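Local structure of putative fimbriae assembly chaperone (Salmonella typhimurium, 2CO7) at residues D84-T87 / D88-T91; E140-A143 / G144-R147. The protein probably acts as a periplasmic folding chaperone of the PapD type that assists the assembly of Saf fimbriae. All coordinates share one frame; numbering follows the deposited sequence. Where two conformers were deposited one is given.

Contact 1: D84-T87 / D88-T91; sequences DMPT and DRET
The ring of Pro86 meets Thr91 across a tight loop. Pro86 CD lies 3.3 Å from Thr91 OG1, and the two side chains cross at about a right angle. On the ring's CB-CG side sits Arg89, whose CG is 3.9 Å from Pro86 CG. Met85 completes the layer: its CG stands beside the backbone N (chi1 -82°), and the extended chi2 carries SD to Thr91 CG2 at 3.9 Å. No direct hydrogen bond joins the two segments. One water does so instead. It donates to Pro86 O (2.9 Å) and Arg89 O (2.7 Å) and accepts from Thr91 OG1 (2.7 Å from the water oxygen). Within the loop Arg89 grips Asp88 side-on. NE binds OD1 from above the carboxylate plane, while NH1 binds OD2 on its syn side in a nearly straight bond (174°). Both acceptors lie in the guanidinium plane. Further out, Met85 packs on Pro58 and Phe130, and Arg89 on Pro185 and Phe186. Glu90 forms a salt bridge with Arg131. Three bonds thus fix the water and tie the start of strand 91-100 to the loop. The paired charges of Asp88 and Arg89 would largely offset each other.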
loop_
_atom_site.group_PDB
_atom_site.type_symbol
_atom_site.label_atom_id
_atom_site.label_comp_id
_atom_site.label_asym_id
_atom_site.label_seq_id
_atom_site.Cartn_x
_atom_site.Cartn_y
_atom_site.Cartn_z
ATOM N N ASP B 84 16.019 19.697 -1.334
ATOM C CA ASP B 84 17.174 19.739 -2.234
ATOM C C ASP B 84 17.212 18.446 -3.033
ATOM O O ASP B 84 18.187 17.680 -2.997
ATOM C CB ASP B 84 18.480 20.001 -1.490
ATOM C CG ASP B 84 19.618 20.475 -2.423
ATOM O OD1 ASP B 84 20.797 20.163 -2.121
ATOM O OD2 ASP B 84 19.345 21.167 -3.445
ATOM N N MET B 85 16.130 18.227 -3.762
ATOM C CA MET B 85 16.040 17.069 -4.639
ATOM C C MET B 85 17.032 17.116 -5.796
ATOM O O MET B 85 17.333 18.191 -6.323
ATOM C CB MET B 85 14.609 16.853 -5.104
ATOM C CG MET B 85 13.789 16.100 -4.030
ATOM S SD MET B 85 12.046 15.944 -4.382
ATOM C CE MET B 85 11.671 17.659 -4.636
ATOM N N PRO B 86 17.585 15.942 -6.161
ATOM C CA PRO B 86 18.518 15.912 -7.288
ATOM C C PRO B 86 17.910 16.468 -8.573
ATOM O O PRO B 86 16.687 16.533 -8.714
ATOM C CB PRO B 86 18.875 14.422 -7.437
ATOM C CG PRO B 86 17.974 13.671 -6.525
ATOM C CD PRO B 86 17.409 14.621 -5.533
ATOM N N THR B 87 18.771 16.902 -9.488
ATOM C CA THR B 87 18.308 17.491 -10.735
ATOM C C THR B 87 18.457 16.516 -11.900
ATOM O O THR B 87 17.994 16.802 -12.991
ATOM C CB THR B 87 19.082 18.807 -11.097
ATOM O OG1 THR B 87 20.485 18.567 -11.060
ATOM C CG2 THR B 87 18.758 19.939 -10.132
ATOM N N ASP B 88 19.132 15.381 -11.669
ATOM C CA ASP B 88 19.533 14.459 -12.769
ATOM C C ASP B 88 18.838 13.096 -12.699
ATOM O O ASP B 88 19.197 12.186 -13.430
ATOM C CB ASP B 88 21.062 14.253 -12.782
ATOM C CG ASP B 88 21.552 13.411 -11.611
ATOM O OD1 ASP B 88 20.817 13.329 -10.594
ATOM O OD2 ASP B 88 22.672 12.840 -11.699
ATOM N N ARG B 89 17.890 12.952 -11.784
ATOM C CA ARG B 89 17.137 11.716 -11.647
ATOM C C ARG B 89 15.849 12.035 -10.921
ATOM O O ARG B 89 15.775 13.039 -10.171
ATOM C CB ARG B 89 17.958 10.676 -10.854
ATOM C CG ARG B 89 18.296 11.125 -9.436
ATOM C CD ARG B 89 19.506 10.351 -8.881
ATOM N NE ARG B 89 20.757 10.753 -9.531
ATOM C CZ ARG B 89 21.934 10.138 -9.393
ATOM N NH1 ARG B 89 23.006 10.623 -10.006
ATOM N NH2 ARG B 89 22.057 9.030 -8.666
ATOM N N GLU B 90 14.847 11.184 -11.112
ATOM C CA GLU B 90 13.614 11.244 -10.298
ATOM C C GLU B 90 13.866 10.981 -8.810
ATOM O O GLU B 90 14.851 10.345 -8.423
ATOM C CB GLU B 90 12.611 10.193 -10.787
ATOM C CG GLU B 90 12.084 10.496 -12.204
ATOM C CD GLU B 90 10.944 9.596 -12.611
ATOM O OE1 GLU B 90 10.973 8.404 -12.260
ATOM O OE2 GLU B 90 10.027 10.072 -13.319
ATOM N N THR B 91 12.924 11.441 -7.993
ATOM C CA THR B 91 12.910 11.242 -6.557
ATOM C C THR B 91 11.496 10.816 -6.222
ATOM O O THR B 91 10.534 11.464 -6.633
ATOM C CB THR B 91 13.242 12.529 -5.753
ATOM O OG1 THR B 91 14.588 12.945 -6.024
ATOM C CG2 THR B 91 13.121 12.246 -4.233
HETATM O O HOH W 1 14.683 14.495 -8.204
#

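Contact 2: E140-A143 / G144-R147; sequences EDVA and GNLR
Leu146 folds back against the carbonyl of Ala143, with CG 3.2 Å from Ala143 O. Its CG stands anti to its own carbonyl carbon (chi1 -63°), which brings the branch point, rather than a methyl tip, beside the oxygen. The same oxygen accepts a long, weak hydrogen bond from Leu146 N at 3.4 Å. One residue earlier the pattern repeats with a polar side chain. Asn145 N donates to Val142 O at 2.9 Å, from above the carbonyl plane (48° out of it). Asn145 CB lies 3.3 Å from that oxygen. The amide then runs on past the carbonyl toward the valine, where ND2 comes within 4.2 Å of Val142 CB. This is a loose approach of the two side chains, and the backbone carries most of the contact. Ala143 turns its CB away from the following residues. Water accepts from Gly144 N at 3.0 Å and donates to Asp141 O at 3.1 Å, so it links the two where no direct bond forms. The bonds from Asn145 N and, weakly, Leu146 N close successive i to i+3 turns that lead the chain toward strand 147-151. Val142 touches Thr161 and Phe163. Ala143 is buried on Val205 and Phe216, and Leu146 on Trp203, Val157 and Asn159, all in strands of the same domain. Gly144 and Asn145 lie at the surface. One good and one weak backbone bond, with a water, satisfy the N-H groups of residues 144-146, with no charged pair across the turn.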
loop_
_atom_site.group_PDB
_atom_site.type_symbol
_atom_site.label_atom_id
_atom_site.label_comp_id
_atom_site.label_asym_id
_atom_site.label_seq_id
_atom_site.Cartn_x
_atom_site.Cartn_y
_atom_site.Cartn_z
ATOM N N GLU B 140 8.920 4.719 -20.100
ATOM C CA GLU B 140 8.690 3.732 -21.147
ATOM C C GLU B 140 9.490 4.018 -22.425
ATOM O O GLU B 140 9.822 3.083 -23.149
ATOM C CB GLU B 140 7.198 3.513 -21.410
ATOM C CG GLU B 140 6.511 4.611 -22.192
ATOM C CD GLU B 140 5.000 4.386 -22.392
ATOM O OE1 GLU B 140 4.513 3.230 -22.385
ATOM O OE2 GLU B 140 4.299 5.396 -22.606
ATOM N N ASP B 141 9.845 5.287 -22.654
ATOM C CA ASP B 141 10.724 5.672 -23.745
ATOM C C ASP B 141 12.081 4.980 -23.700
ATOM O O ASP B 141 12.664 4.738 -24.739
ATOM C CB ASP B 141 10.940 7.178 -23.729
ATOM C CG ASP B 141 9.704 7.960 -24.115
ATOM O OD1 ASP B 141 9.670 9.181 -23.790
ATOM O OD2 ASP B 141 8.779 7.368 -24.762
ATOM N N VAL B 142 12.567 4.705 -22.486
ATOM C CA VAL B 142 13.922 4.158 -22.259
ATOM C C VAL B 142 13.930 2.816 -21.529
ATOM O O VAL B 142 15.011 2.342 -21.128
ATOM C CB VAL B 142 14.897 5.188 -21.544
ATOM C CG1 VAL B 142 15.195 6.390 -22.476
ATOM C CG2 VAL B 142 14.340 5.703 -20.215
ATOM N N ALA B 143 12.759 2.200 -21.350
ATOM C CA ALA B 143 12.636 0.947 -20.570
ATOM C C ALA B 143 13.308 -0.262 -21.244
ATOM O O ALA B 143 13.647 -1.250 -20.568
ATOM C CB ALA B 143 11.163 0.636 -20.236
ATOM N N GLY B 144 13.529 -0.169 -22.559
ATOM C CA GLY B 144 14.313 -1.156 -23.307
ATOM C C GLY B 144 15.802 -1.091 -22.983
ATOM O O GLY B 144 16.592 -1.886 -23.512
ATOM N N ASN B 145 16.203 -0.148 -22.124
ATOM C CA ASN B 145 17.608 -0.073 -21.719
ATOM C C ASN B 145 17.942 -0.781 -20.435
ATOM O O ASN B 145 19.096 -0.768 -20.015
ATOM C CB ASN B 145 18.088 1.356 -21.696
ATOM C CG ASN B 145 18.169 1.931 -23.078
ATOM O OD1 ASN B 145 18.161 1.193 -24.078
ATOM N ND2 ASN B 145 18.245 3.236 -23.158
ATOM N N LEU B 146 16.936 -1.433 -19.851
ATOM C CA LEU B 146 17.140 -2.272 -18.675
ATOM C C LEU B 146 18.046 -3.417 -19.070
ATOM O O LEU B 146 17.914 -3.931 -20.168
ATOM C CB LEU B 146 15.809 -2.811 -18.146
ATOM C CG LEU B 146 14.843 -1.728 -17.652
ATOM C CD1 LEU B 146 13.727 -2.327 -16.816
ATOM C CD2 LEU B 146 15.583 -0.675 -16.847
ATOM N N ARG B 147 18.987 -3.771 -18.200
ATOM C CA ARG B 147 19.917 -4.886 -18.461
ATOM C C ARG B 147 19.603 -5.994 -17.460
ATOM O O ARG B 147 19.432 -5.721 -16.280
ATOM C CB ARG B 147 21.370 -4.414 -18.316
ATOM C CG ARG B 147 22.376 -5.487 -18.713
ATOM C CD ARG B 147 23.766 -4.950 -18.984
ATOM N NE ARG B 147 24.594 -5.158 -17.807
ATOM C CZ ARG B 147 25.578 -6.041 -17.688
ATOM N NH1 ARG B 147 25.950 -6.830 -18.697
ATOM N NH2 ARG B 147 26.226 -6.106 -16.534
HETATM O O HOH W 2 13.422 1.700 -24.960
#

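Contact 1 comes first along the chain and contact 2 follows it. Strands 91-100 and 116-131 come between them, the first starting at Thr91 of contact 1. Their centres are 19 Å apart, and their nearest atoms are about 9 Å apart without touching. Residues 84-91 form the loop between strands 73-80 and 91-100 of the N-terminal immunoglobulin-like domain. Residues 140-147 lead from helix 139-142 into strand 147-151 of the C-terminal domain. Both meet the segment around Phe163: Glu90 and Val142 each touch that residue. The two contacts thus lie near the junction between the domains, consistent with the two-domain boomerang shape of PapD-like chaperones.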